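Long-range contact in tryptophanyl-tRNA synthetase (Cryptosporidium parvum Iowa II, PDB 3HV0), which probably catalyses the ATP-dependent attachment of L-tryptophan to its cognate tRNA, as a class I aminoacyl-tRNA synthetase: residues Val224-Asp229 with Pro249-Ser254. Sequence-based numbering, arbitrary orientation.
Sequences VPHAID and PSSIHS. With TRP (tryptophan), chain C.
His226 and His253 lie side by side on one face of a parallel strand pair, pointing the same way. Their rings are oblique, 36° between planes, with centroids 4.4 Å apart. CD2 of His253 meets the NE2-CE1 side of the His226 ring. CD1 of Ile228 comes to the same side of the His253 ring, 3.8 Å from ND1 of His253. A water lies in the plane of the His226 ring and bonds to its NE2 and to OG of Ser251. At the far end of the ring, ND1 of His226 donates to O of Ala227 at 2.7 Å, with a nearly straight N-H...O angle of 169°. The donor sits above that carbonyl plane. CG of His226 lies between the backbone N and the carbonyl carbon (chi1 61°), which points it toward strand 250-254. CB of His226, set by the strand, lies 3.4 Å from CZ3 of the bound tryptophan. On the other face of the sheet, CG of Pro225 packs on CG2 of Ile252 at 4.1 Å.

Beneath these side chains, five backbone hydrogen bonds join the two segments, from Val224 N with Ser250 O to Ile228 N with Ser254 O, the last just past the strand end. Helix 231-240 completes the beta-alpha-beta unit, and the His226 ring meets Phe234 from it. Strand 56-60 flanks 250-254 on its other edge. This is part of the nucleotide-binding fold of the class I catalytic domain.

Val224, Pro225 and His226 line the tryptophan pocket. Bonds at both ring nitrogens of His226, to Ala227 O and to the water shared with Ser251, would fix the ring's rotation beside the substrate.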
ATOM      1  N   VAL A 224     -10.536  20.057  -3.279  1.00 21.92           N
ATOM      2  CA  VAL A 224      -9.214  19.697  -3.799  1.00 20.95           C
ATOM      3  C   VAL A 224      -8.795  20.635  -4.920  1.00 21.23           C
ATOM      4  O   VAL A 224      -9.268  20.501  -6.062  1.00 20.34           O
ATOM      5  CB  VAL A 224      -9.251  18.286  -4.334  1.00 21.32           C
ATOM      6  CG1 VAL A 224      -7.810  17.815  -4.801  1.00 20.35           C
ATOM      7  CG2 VAL A 224      -9.873  17.359  -3.292  1.00 20.00           C
ATOM      8  N   PRO A 225      -7.928  21.616  -4.598  1.00 21.98           N
ATOM      9  CA  PRO A 225      -7.220  22.441  -5.593  1.00 22.25           C
ATOM     10  C   PRO A 225      -6.154  21.651  -6.328  1.00 22.60           C
ATOM     11  O   PRO A 225      -5.334  20.993  -5.702  1.00 22.57           O
ATOM     12  CB  PRO A 225      -6.555  23.518  -4.742  1.00 22.20           C
ATOM     13  CG  PRO A 225      -7.413  23.641  -3.546  1.00 22.64           C
ATOM     14  CD  PRO A 225      -7.876  22.234  -3.262  1.00 22.44           C
ATOM     15  N   HIS A 226      -6.150  21.711  -7.648  1.00 23.22           N
ATOM     16  CA  HIS A 226      -5.100  21.007  -8.399  1.00 23.85           C
ATOM     17  C   HIS A 226      -4.894  21.537  -9.818  1.00 24.24           C
ATOM     18  O   HIS A 226      -5.780  22.148 -10.410  1.00 24.86           O
ATOM     19  CB  HIS A 226      -5.360  19.486  -8.400  1.00 23.20           C
ATOM     20  CG  HIS A 226      -6.654  19.075  -9.037  1.00 23.00           C
ATOM     21  ND1 HIS A 226      -6.790  18.892 -10.398  1.00 23.32           N
ATOM     22  CD2 HIS A 226      -7.848  18.728  -8.493  1.00 22.54           C
ATOM     23  CE1 HIS A 226      -8.024  18.496 -10.667  1.00 20.97           C
ATOM     24  NE2 HIS A 226      -8.685  18.382  -9.530  1.00 19.47           N
ATOM     25  N   ALA A 227      -3.705  21.327 -10.357  1.00 25.01           N
ATOM     26  CA  ALA A 227      -3.480  21.571 -11.776  1.00 25.36           C
ATOM     27  C   ALA A 227      -4.431  20.653 -12.526  1.00 25.86           C
ATOM     28  O   ALA A 227      -4.728  19.548 -12.064  1.00 25.94           O
ATOM     29  CB  ALA A 227      -2.042  21.279 -12.149  1.00 25.12           C
ATOM     30  N   ILE A 228      -4.936  21.117 -13.659  1.00 26.37           N
ATOM     31  CA  ILE A 228      -5.966  20.376 -14.373  1.00 26.78           C
ATOM     32  C   ILE A 228      -5.517  18.969 -14.736  1.00 27.21           C
ATOM     33  O   ILE A 228      -6.338  18.085 -14.906  1.00 27.59           O
ATOM     34  CB  ILE A 228      -6.427  21.107 -15.651  1.00 26.84           C
ATOM     35  CG1 ILE A 228      -7.627  20.396 -16.272  1.00 26.88           C
ATOM     36  CG2 ILE A 228      -5.296  21.178 -16.687  1.00 26.74           C
ATOM     37  CD1 ILE A 228      -8.583  19.820 -15.257  1.00 26.67           C
ATOM     38  N   ASP A 229      -4.219  18.756 -14.860  1.00 27.96           N
ATOM     39  CA  ASP A 229      -3.718  17.448 -15.288  1.00 28.59           C
ATOM     40  C   ASP A 229      -3.828  16.381 -14.204  1.00 28.96           C
ATOM     41  O   ASP A 229      -3.650  15.196 -14.489  1.00 29.68           O
ATOM     42  CB  ASP A 229      -2.284  17.548 -15.810  1.00 28.51           C
ATOM     43  CG  ASP A 229      -1.251  17.647 -14.705  1.00 30.29           C
ATOM     44  OD1 ASP A 229      -0.323  16.820 -14.708  1.00 32.90           O
ATOM     45  OD2 ASP A 229      -1.336  18.545 -13.834  1.00 33.33           O
ATOM     46  N   PRO A 249     -15.545  14.236  -3.293  1.00 21.77           N
ATOM     47  CA  PRO A 249     -14.759  15.447  -3.086  1.00 21.70           C
ATOM     48  C   PRO A 249     -14.986  16.436  -4.230  1.00 21.87           C
ATOM     49  O   PRO A 249     -15.234  16.041  -5.367  1.00 22.07           O
ATOM     50  CB  PRO A 249     -13.329  14.938  -3.111  1.00 21.51           C
ATOM     51  CG  PRO A 249     -13.370  13.805  -4.027  1.00 21.01           C
ATOM     52  CD  PRO A 249     -14.701  13.140  -3.801  1.00 21.97           C
ATOM     53  N   SER A 250     -14.958  17.713  -3.902  1.00 21.77           N
ATOM     54  CA  SER A 250     -15.034  18.771  -4.896  1.00 21.65           C
ATOM     55  C   SER A 250     -13.633  19.203  -5.305  1.00 20.80           C
ATOM     56  O   SER A 250     -12.689  19.012  -4.557  1.00 19.89           O
ATOM     57  CB  SER A 250     -15.750  19.969  -4.301  1.00 21.39           C
ATOM     58  OG  SER A 250     -16.977  19.533  -3.780  1.00 23.28           O
ATOM     59  N   SER A 251     -13.520  19.843  -6.462  1.00 20.68           N
ATOM     60  CA  SER A 251     -12.246  20.325  -6.904  1.00 20.97           C
ATOM     61  C   SER A 251     -12.352  21.649  -7.628  1.00 21.70           C
ATOM     62  O   SER A 251     -13.392  21.980  -8.143  1.00 22.32           O
ATOM     63  CB  SER A 251     -11.537  19.268  -7.775  1.00 20.94           C
ATOM     64  OG  SER A 251     -12.420  18.651  -8.676  1.00 18.86           O
ATOM     65  N   ILE A 252     -11.256  22.398  -7.608  1.00 22.40           N
ATOM     66  CA  ILE A 252     -11.091  23.627  -8.350  1.00 23.29           C
ATOM     67  C   ILE A 252      -9.713  23.569  -9.025  1.00 24.06           C
ATOM     68  O   ILE A 252      -8.718  23.294  -8.365  1.00 24.49           O
ATOM     69  CB  ILE A 252     -11.252  24.860  -7.420  1.00 23.25           C
ATOM     70  CG1 ILE A 252     -11.232  26.152  -8.229  1.00 23.44           C
ATOM     71  CG2 ILE A 252     -10.202  24.874  -6.335  1.00 22.24           C
ATOM     72  CD1 ILE A 252     -12.091  27.284  -7.567  1.00 22.96           C
ATOM     73  N   HIS A 253      -9.668  23.814 -10.336  1.00 24.82           N
ATOM     74  CA  HIS A 253      -8.548  23.394 -11.164  1.00 25.58           C
ATOM     75  C   HIS A 253      -7.830  24.557 -11.802  1.00 25.78           C
ATOM     76  O   HIS A 253      -8.478  25.448 -12.333  1.00 25.48           O
ATOM     77  CB  HIS A 253      -9.008  22.498 -12.315  1.00 26.04           C
ATOM     78  CG  HIS A 253     -10.054  21.496 -11.949  1.00 27.75           C
ATOM     79  ND1 HIS A 253     -11.113  21.203 -12.778  1.00 29.49           N
ATOM     80  CD2 HIS A 253     -10.205  20.718 -10.852  1.00 29.91           C
ATOM     81  CE1 HIS A 253     -11.866  20.277 -12.214  1.00 31.35           C
ATOM     82  NE2 HIS A 253     -11.336  19.963 -11.044  1.00 30.79           N
ATOM     83  N   SER A 254      -6.496  24.493 -11.829  1.00 26.30           N
ATOM     84  CA  SER A 254      -5.684  25.559 -12.430  1.00 26.97           C
ATOM     85  C   SER A 254      -4.991  25.183 -13.738  1.00 27.78           C
ATOM     86  O   SER A 254      -4.713  24.016 -14.011  1.00 27.74           O
ATOM     87  CB  SER A 254      -4.638  26.077 -11.448  1.00 26.74           C
ATOM     88  OG  SER A 254      -3.722  25.065 -11.105  1.00 26.47           O
TER
HETATM   89  N   TRP C   1       0.915  13.490  -7.894  1.00 40.92           N
HETATM   90  CA  TRP C   1       0.850  14.977  -7.779  1.00 41.82           C
HETATM   91  C   TRP C   1       1.966  15.610  -8.596  1.00 42.03           C
HETATM   92  O   TRP C   1       2.965  14.939  -8.914  1.00 42.03           O
HETATM   93  CB  TRP C   1       0.912  15.454  -6.314  1.00 41.01           C
HETATM   94  CG  TRP C   1      -0.421  15.422  -5.605  1.00 40.98           C
HETATM   95  CD1 TRP C   1      -0.837  14.509  -4.665  1.00 39.94           C
HETATM   96  CD2 TRP C   1      -1.508  16.348  -5.758  1.00 40.06           C
HETATM   97  NE1 TRP C   1      -2.100  14.813  -4.235  1.00 39.06           N
HETATM   98  CE2 TRP C   1      -2.542  15.927  -4.898  1.00 39.94           C
HETATM   99  CE3 TRP C   1      -1.706  17.486  -6.534  1.00 39.82           C
HETATM  100  CZ2 TRP C   1      -3.754  16.606  -4.795  1.00 41.23           C
HETATM  101  CZ3 TRP C   1      -2.912  18.156  -6.434  1.00 41.50           C
HETATM  102  CH2 TRP C   1      -3.928  17.704  -5.575  1.00 40.91           C
HETATM  103  OXT TRP C   1       1.857  16.799  -8.949  1.00 42.53           O
HETATM  104  O   HOH W   1     -10.836  17.137 -10.062  1.00 14.78           O